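Local structure of cyclic nucleotide-gated potassium channel mll3241 (Mesorhizobium loti, 4MUV) at residues A[59-65]-A[77-83]. The protein forms, as a homotetramer, a potassium channel of the cell membrane that cAMP opens by binding to the cytoplasmic cyclic nucleotide-binding domain described here. The protein carries 3 engineered substitutions. Numbering follows the deposited sequence.
Sequences MFFVVEG and LGPGAFF. With PCG (cyclic guanosine monophosphate), chain C.
Phe60 and Phe83 lie on one face of a short antiparallel ladder, their ring planes only 22° from parallel but slid so far apart that they barely overlap. The rings still touch at their rims, Phe60 CD2 lying 3.4 Å from Phe83 CE2, and CB of Phe60 adds a CH-pi contact over a face of the Phe83 ring, 3.9 Å from its centroid. With CG of Phe83 wedged between its backbone N and carbonyl carbon (chi1 65°), the ring swings back under strand 58-64, and CG2 of Val62 meets its edge in plane, 3.9 Å from CE1. On the opposite face of the sheet Phe61 and Phe82 run side by side with oblique rings, CD2 of Phe61 being 3.6 Å from CB of Phe82, while the bent chain of Met59 brings CE equally near that CB. Phe128 of helix 122-139 closes over this cluster.

Paired backbone bonds join Phe60 and Phe83, N to O in both directions at 2.9 Å. Farther along, the type II turn Gly78-Ala81 is gripped through Val62, whose N binds Ala81 O and whose O accepts Gly80 N; one water bridges both carbonyls. Phe83 CA lies 3.2 Å from O2' of the bound cyclic GMP. Replacing Phe83 by an alanine would probably leave Phe60 CB and Val62 CG2 without their aromatic partner and open a gap beside the nucleotide pocket. Apolar packing on both faces and reciprocal backbone bonds thus tie this pocket wall to the domain's beta-roll.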
ATOM      1  N   MET A  59       4.780   0.034  -1.095  1.00  8.13           N
ATOM      2  CA  MET A  59       3.346  -0.011  -1.384  1.00  7.75           C
ATOM      3  C   MET A  59       2.606   0.685  -0.254  1.00  7.73           C
ATOM      4  O   MET A  59       3.220   1.133   0.724  1.00  8.84           O
ATOM      5  CB  MET A  59       2.830  -1.431  -1.614  1.00  7.82           C
ATOM      6  CG  MET A  59       2.873  -2.297  -0.382  1.00 10.20           C
ATOM      7  SD  MET A  59       1.925  -3.821  -0.534  1.00 11.79           S
ATOM      8  CE  MET A  59       0.265  -3.160  -0.602  1.00 11.71           C
ATOM      9  N   PHE A  60       1.293   0.806  -0.413  1.00  7.36           N
ATOM     10  CA  PHE A  60       0.496   1.695   0.417  1.00  7.51           C
ATOM     11  C   PHE A  60      -0.832   1.041   0.772  1.00  7.42           C
ATOM     12  O   PHE A  60      -1.491   0.430  -0.085  1.00  8.81           O
ATOM     13  CB  PHE A  60       0.192   2.982  -0.320  1.00  9.18           C
ATOM     14  CG  PHE A  60       1.410   3.717  -0.801  1.00 10.56           C
ATOM     15  CD1 PHE A  60       2.020   4.659   0.007  1.00 12.37           C
ATOM     16  CD2 PHE A  60       1.910   3.497  -2.064  1.00 11.40           C
ATOM     17  CE1 PHE A  60       3.131   5.355  -0.422  1.00 14.67           C
ATOM     18  CE2 PHE A  60       3.031   4.190  -2.511  1.00 13.98           C
ATOM     19  CZ  PHE A  60       3.639   5.120  -1.685  1.00 15.50           C
ATOM     20  N   PHE A  61      -1.235   1.187   2.039  1.00  7.69           N
ATOM     21  CA  PHE A  61      -2.545   0.769   2.538  1.00  7.94           C
ATOM     22  C   PHE A  61      -3.352   2.019   2.795  1.00  8.26           C
ATOM     23  O   PHE A  61      -2.935   2.902   3.530  1.00  9.46           O
ATOM     24  CB  PHE A  61      -2.376  -0.060   3.808  1.00  8.85           C
ATOM     25  CG  PHE A  61      -1.580  -1.291   3.561  1.00  9.34           C
ATOM     26  CD1 PHE A  61      -0.204  -1.261   3.619  1.00  9.80           C
ATOM     27  CD2 PHE A  61      -2.207  -2.469   3.193  1.00  9.14           C
ATOM     28  CE1 PHE A  61       0.524  -2.386   3.342  1.00 11.58           C
ATOM     29  CE2 PHE A  61      -1.471  -3.593   2.892  1.00 10.50           C
ATOM     30  CZ  PHE A  61      -0.103  -3.551   2.974  1.00 12.99           C
ATOM     31  N   VAL A  62      -4.527   2.108   2.167  1.00  8.19           N
ATOM     32  CA  VAL A  62      -5.393   3.275   2.368  1.00  8.97           C
ATOM     33  C   VAL A  62      -6.132   3.121   3.691  1.00  8.65           C
ATOM     34  O   VAL A  62      -6.754   2.087   3.948  1.00 10.24           O
ATOM     35  CB  VAL A  62      -6.427   3.424   1.237  1.00  8.82           C
ATOM     36  CG1 VAL A  62      -7.283   4.645   1.442  1.00  8.94           C
ATOM     37  CG2 VAL A  62      -5.736   3.494  -0.117  1.00 10.32           C
ATOM     38  N   VAL A  63      -6.058   4.139   4.550  1.00  9.47           N
ATOM     39  CA  VAL A  63      -6.676   4.039   5.865  1.00 10.06           C
ATOM     40  C   VAL A  63      -7.681   5.134   6.168  1.00 13.13           C
ATOM     41  O   VAL A  63      -8.494   4.927   7.053  1.00 14.17           O
ATOM     42  CB  VAL A  63      -5.599   3.829   6.995  1.00 11.67           C
ATOM     43  CG1 VAL A  63      -4.973   2.429   6.902  1.00 12.54           C
ATOM     44  CG2 VAL A  63      -4.521   4.862   6.958  1.00 12.50           C
ATOM     45  N   GLU A  64      -7.633   6.257   5.447  1.00 12.36           N
ATOM     46  CA  GLU A  64      -8.634   7.334   5.543  1.00 12.65           C
ATOM     47  C   GLU A  64      -8.676   8.022   4.185  1.00 10.87           C
ATOM     48  O   GLU A  64      -7.628   8.226   3.572  1.00 11.51           O
ATOM     49  CB  GLU A  64      -8.263   8.398   6.601  1.00 13.40           C
ATOM     50  CG  GLU A  64      -7.986   7.886   8.022  1.00 15.81           C
ATOM     51  CD  GLU A  64      -7.538   8.982   8.980  1.00 16.97           C
ATOM     52  OE1 GLU A  64      -6.764   9.886   8.580  1.00 17.10           O
ATOM     53  OE2 GLU A  64      -7.934   8.926  10.149  1.00 17.44           O
ATOM     54  N   GLY A  65      -9.859   8.376   3.694  1.00 12.06           N
ATOM     55  CA  GLY A  65      -9.945   9.020   2.397  1.00 11.12           C
ATOM     56  C   GLY A  65      -9.804   8.039   1.254  1.00 11.15           C
ATOM     57  O   GLY A  65      -9.913   6.848   1.438  1.00 12.62           O
ATOM     58  N   LEU A  77      -9.992   3.809  -4.701  1.00 11.71           N
ATOM     59  CA  LEU A  77      -9.694   2.910  -3.591  1.00 11.98           C
ATOM     60  C   LEU A  77      -9.834   3.671  -2.282  1.00 11.12           C
ATOM     61  O   LEU A  77      -9.203   4.701  -2.085  1.00 12.85           O
ATOM     62  CB  LEU A  77      -8.296   2.333  -3.701  1.00 11.64           C
ATOM     63  CG  LEU A  77      -7.954   1.594  -5.002  1.00 14.22           C
ATOM     64  CD1 LEU A  77      -6.508   1.164  -5.004  1.00 13.76           C
ATOM     65  CD2 LEU A  77      -8.847   0.398  -5.180  1.00 17.94           C
ATOM     66  N   GLY A  78     -10.657   3.136  -1.396  1.00 11.26           N
ATOM     67  CA  GLY A  78     -10.921   3.718  -0.086  1.00 11.84           C
ATOM     68  C   GLY A  78     -10.312   2.913   1.053  1.00 10.99           C
ATOM     69  O   GLY A  78      -9.499   2.022   0.828  1.00 10.37           O
ATOM     70  N   PRO A  79     -10.702   3.238   2.299  1.00 11.76           N
ATOM     71  CA  PRO A  79     -10.101   2.565   3.457  1.00 11.72           C
ATOM     72  C   PRO A  79     -10.187   1.056   3.353  1.00 11.06           C
ATOM     73  O   PRO A  79     -11.242   0.522   2.980  1.00 12.96           O
ATOM     74  CB  PRO A  79     -10.911   3.117   4.633  1.00 15.05           C
ATOM     75  CG  PRO A  79     -11.293   4.490   4.173  1.00 14.86           C
ATOM     76  CD  PRO A  79     -11.622   4.314   2.712  1.00 14.39           C
ATOM     77  N   GLY A  80      -9.070   0.397   3.652  1.00 10.51           N
ATOM     78  CA  GLY A  80      -8.994  -1.048   3.612  1.00 12.35           C
ATOM     79  C   GLY A  80      -8.343  -1.554   2.347  1.00 11.70           C
ATOM     80  O   GLY A  80      -7.906  -2.686   2.292  1.00 14.71           O
ATOM     81  N   ALA A  81      -8.291  -0.719   1.315  1.00  9.95           N
ATOM     82  CA  ALA A  81      -7.688  -1.103   0.046  1.00  9.09           C
ATOM     83  C   ALA A  81      -6.194  -0.881   0.079  1.00  8.66           C
ATOM     84  O   ALA A  81      -5.682  -0.217   0.976  1.00  9.72           O
ATOM     85  CB  ALA A  81      -8.327  -0.303  -1.101  1.00 11.56           C
ATOM     86  N   PHE A  82      -5.501  -1.385  -0.936  1.00  7.98           N
ATOM     87  CA  PHE A  82      -4.049  -1.201  -1.024  1.00  7.35           C
ATOM     88  C   PHE A  82      -3.643  -1.102  -2.480  1.00  7.46           C
ATOM     89  O   PHE A  82      -4.359  -1.540  -3.382  1.00  7.63           O
ATOM     90  CB  PHE A  82      -3.268  -2.298  -0.290  1.00  8.64           C
ATOM     91  CG  PHE A  82      -3.596  -3.683  -0.748  1.00  8.77           C
ATOM     92  CD1 PHE A  82      -3.072  -4.196  -1.927  1.00  8.68           C
ATOM     93  CD2 PHE A  82      -4.425  -4.498   0.007  1.00 11.72           C
ATOM     94  CE1 PHE A  82      -3.367  -5.472  -2.355  1.00 10.98           C
ATOM     95  CE2 PHE A  82      -4.732  -5.780  -0.420  1.00 13.19           C
ATOM     96  CZ  PHE A  82      -4.190  -6.265  -1.610  1.00 13.00           C
ATOM     97  N   PHE A  83      -2.502  -0.466  -2.704  1.00  7.54           N
ATOM     98  CA  PHE A  83      -1.945  -0.313  -4.044  1.00  7.23           C
ATOM     99  C   PHE A  83      -0.429  -0.216  -3.976  1.00  7.41           C
ATOM    100  O   PHE A  83       0.141   0.115  -2.939  1.00  7.69           O
ATOM    101  CB  PHE A  83      -2.568   0.902  -4.732  1.00  8.02           C
ATOM    102  CG  PHE A  83      -2.248   2.216  -4.086  1.00  7.54           C
ATOM    103  CD1 PHE A  83      -3.040   2.719  -3.076  1.00  7.60           C
ATOM    104  CD2 PHE A  83      -1.170   2.965  -4.511  1.00  7.59           C
ATOM    105  CE1 PHE A  83      -2.731   3.936  -2.483  1.00  8.29           C
ATOM    106  CE2 PHE A  83      -0.864   4.175  -3.913  1.00  8.64           C
ATOM    107  CZ  PHE A  83      -1.636   4.663  -2.911  1.00  8.40           C
TER
HETATM  108  PA  PCG C 401       1.844  -0.638  -9.191  1.00  7.07           P
HETATM  109  O1A PCG C 401       3.065  -0.898  -8.332  1.00  8.00           O
HETATM  110  O2A PCG C 401       1.930  -1.062 -10.614  1.00  8.23           O
HETATM  111  O5' PCG C 401       1.528   0.873  -9.140  1.00  7.12           O
HETATM  112  C5' PCG C 401       0.308   1.323  -9.523  1.00  8.86           C
HETATM  113  C4' PCG C 401      -0.757   0.555  -8.720  1.00  7.32           C
HETATM  114  O4' PCG C 401      -2.180   0.890  -8.925  1.00  8.14           O
HETATM  115  C3' PCG C 401      -0.650  -0.793  -8.979  1.00  7.02           C
HETATM  116  O3' PCG C 401       0.610  -1.359  -8.497  1.00  7.25           O
HETATM  117  C2' PCG C 401      -1.943  -1.359  -8.262  1.00  7.42           C
HETATM  118  O2' PCG C 401      -1.618  -1.693  -6.912  1.00  8.00           O
HETATM  119  C1' PCG C 401      -2.875  -0.310  -8.325  1.00  6.67           C
HETATM  120  N9  PCG C 401      -4.071  -0.548  -9.078  1.00  7.65           N
HETATM  121  C8  PCG C 401      -5.360  -0.579  -8.604  1.00  8.03           C
HETATM  122  N7  PCG C 401      -6.225  -0.938  -9.555  1.00  8.12           N
HETATM  123  C5  PCG C 401      -5.461  -1.140 -10.678  1.00  7.64           C
HETATM  124  C6  PCG C 401      -5.817  -1.543 -12.010  1.00  8.99           C
HETATM  125  O6  PCG C 401      -6.979  -1.790 -12.415  1.00  9.19           O
HETATM  126  N1  PCG C 401      -4.755  -1.642 -12.876  1.00  7.74           N
HETATM  127  C2  PCG C 401      -3.433  -1.432 -12.513  1.00  9.44           C
HETATM  128  N2  PCG C 401      -2.471  -1.578 -13.442  1.00 10.62           N
HETATM  129  N3  PCG C 401      -3.052  -1.046 -11.254  1.00  8.23           N
HETATM  130  C4  PCG C 401      -4.140  -0.923 -10.364  1.00  7.87           C
HETATM  131  O   HOH W   1      -5.809  -0.767   3.843  1.00 15.92           O